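Local atomic coordinates of xenavidin (Xenopus tropicalis, PDB entry 2UZ2), a protein that binds biotin as a tetrameric avidin of the frog, each subunit holding the vitamin in an eight-stranded beta-barrel. Residues 5-9 with 55-61. Sequence-based numbering, arbitrary orientation.
Sequences KCNLQ and QKLTEKP
Leu8 and Gln55 meet at one end of the avidin beta-barrel, where the N-terminal segment 5-9 lies against the loop that joins strands 49-55 and 62-68. The tight part is on the barrel side. The Leu8 side chain lies over the flat face of the Gln55 amide, its CG 3.4 Å from Gln55 OE1, while Leu8 CD1 rests on Gln55 CB. Phe63 touches both residues. Next to them, Cys6 SG packs on Pro61 CD at 3.4 Å, and Cys6 CB lies against Pro61 CG. The same sulfur forms the disulfide with Cys82 of strand 75-84, which ties the N-terminal segment to the barrel wall beside Pro61.

With chi1 at 66° and an extended chain beyond CG, Gln55 carries its amide under Leu8 and toward segment 5-9. Gln55 NE2 donates to Lys56 O at 2.8 Å, above the carbonyl plane, and also to a water that accepts from the backbone N-H groups of Cys6 and Asn7. These bonds hold the amide's rotation. Replacing Gln55 with alanine would probably leave Lys56 O and that water without their side-chain donor and open a gap beside Leu8.

The solvent side is looser. Lys5 CA comes to 3.7 Å from Thr58 O, but no direct backbone hydrogen bond joins the segments. A water donates to Thr58 O and binds Cys6 N only weakly. Lys60, nearby, turns its amine to Glu103 O of the second subunit. Lys5 is exposed, with its CG near Thr58 O. Its direct bond from NZ to Leu57 O is weak, at 3.4 Å. A water makes the shorter link, accepting from Lys5 NZ at 2.8 Å and donating to Leu57 O at 2.9 Å.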
# COMPACT_ATOMS: atom_id res chain seq x y z
N LYS B 5 13.05 18.65 16.32
CA LYS B 5 13.97 17.98 15.35
C LYS B 5 14.37 16.58 15.89
O LYS B 5 14.12 16.29 17.06
CB LYS B 5 15.15 18.92 15.05
CG LYS B 5 14.65 20.26 14.47
CD LYS B 5 15.74 21.24 14.13
CE LYS B 5 15.38 22.08 12.89
NZ LYS B 5 16.62 22.60 12.21
N CYS B 6 14.94 15.69 15.07
CA CYS B 6 15.09 14.29 15.56
C CYS B 6 16.43 13.58 15.76
O CYS B 6 16.58 12.82 16.72
CB CYS B 6 14.16 13.38 14.78
SG CYS B 6 12.55 13.57 15.47
N ASN B 7 17.37 13.83 14.86
CA ASN B 7 18.56 13.02 14.73
C ASN B 7 18.21 11.60 14.35
O ASN B 7 17.90 10.72 15.20
CB ASN B 7 19.49 13.06 15.94
CG ASN B 7 19.75 14.44 16.40
OD1 ASN B 7 19.75 14.70 17.60
ND2 ASN B 7 20.00 15.35 15.46
N LEU B 8 18.16 11.40 13.05
CA LEU B 8 17.93 10.06 12.57
C LEU B 8 19.20 9.22 12.70
O LEU B 8 19.13 8.00 12.59
CB LEU B 8 17.45 10.08 11.13
CG LEU B 8 16.07 10.76 10.92
CD1 LEU B 8 15.65 10.38 9.53
CD2 LEU B 8 15.02 10.37 11.92
N GLN B 9 20.36 9.85 12.93
CA GLN B 9 21.60 9.08 13.14
C GLN B 9 21.48 8.06 14.27
O GLN B 9 20.79 8.30 15.29
CB GLN B 9 22.78 9.99 13.52
CG GLN B 9 23.18 10.93 12.44
CD GLN B 9 22.55 12.32 12.61
OE1 GLN B 9 21.43 12.45 13.12
NE2 GLN B 9 23.24 13.34 12.17
N GLN B 55 16.15 12.74 4.62
CA GLN B 55 15.20 13.30 5.57
C GLN B 55 15.04 14.78 5.33
O GLN B 55 15.98 15.43 4.83
CB GLN B 55 15.63 13.06 7.02
CG GLN B 55 16.91 13.77 7.47
CD GLN B 55 17.09 13.84 8.97
OE1 GLN B 55 18.00 13.21 9.50
NE2 GLN B 55 16.23 14.60 9.67
N LYS B 56 13.90 15.29 5.74
CA LYS B 56 13.78 16.73 5.98
C LYS B 56 14.51 17.10 7.26
O LYS B 56 14.52 16.31 8.21
CB LYS B 56 12.33 17.16 6.12
CG LYS B 56 11.47 16.71 5.00
CD LYS B 56 11.83 17.36 3.70
CE LYS B 56 11.20 16.61 2.61
NZ LYS B 56 11.28 17.21 1.22
N LEU B 57 15.10 18.29 7.29
CA LEU B 57 15.81 18.75 8.50
C LEU B 57 14.93 19.72 9.29
O LEU B 57 15.32 20.80 9.65
CB LEU B 57 17.18 19.32 8.10
CG LEU B 57 18.13 18.20 7.62
CD1 LEU B 57 19.35 18.81 6.93
CD2 LEU B 57 18.60 17.34 8.79
N THR B 58 13.72 19.26 9.58
CA THR B 58 12.68 20.05 10.20
C THR B 58 12.32 19.41 11.53
O THR B 58 12.76 18.30 11.83
CB THR B 58 11.35 19.99 9.33
OG1 THR B 58 10.87 18.65 9.24
CG2 THR B 58 11.59 20.57 7.92
N GLU B 59 11.49 20.10 12.31
CA GLU B 59 10.86 19.44 13.43
C GLU B 59 10.03 18.30 12.86
O GLU B 59 9.44 18.41 11.78
CB GLU B 59 9.93 20.37 14.19
CG GLU B 59 9.49 19.75 15.52
CD GLU B 59 8.69 20.68 16.41
OE1 GLU B 59 8.52 21.87 16.06
OE2 GLU B 59 8.24 20.21 17.48
N LYS B 60 10.00 17.21 13.60
CA LYS B 60 9.22 16.02 13.26
C LYS B 60 9.48 15.61 11.79
O LYS B 60 8.57 15.59 10.97
CB LYS B 60 7.74 16.23 13.55
CG LYS B 60 7.47 16.58 15.00
CD LYS B 60 6.01 16.97 15.19
CE LYS B 60 5.77 17.51 16.57
NZ LYS B 60 4.94 18.73 16.50
N PRO B 61 10.73 15.28 11.49
CA PRO B 61 11.12 15.12 10.10
C PRO B 61 10.46 13.91 9.42
O PRO B 61 10.42 12.82 9.99
CB PRO B 61 12.64 14.90 10.19
CG PRO B 61 12.85 14.24 11.53
CD PRO B 61 11.85 15.00 12.41
O HOH W 1 17.36 22.82 9.56
O HOH W 2 16.45 15.08 12.80
O HOH W 3 15.08 17.25 11.96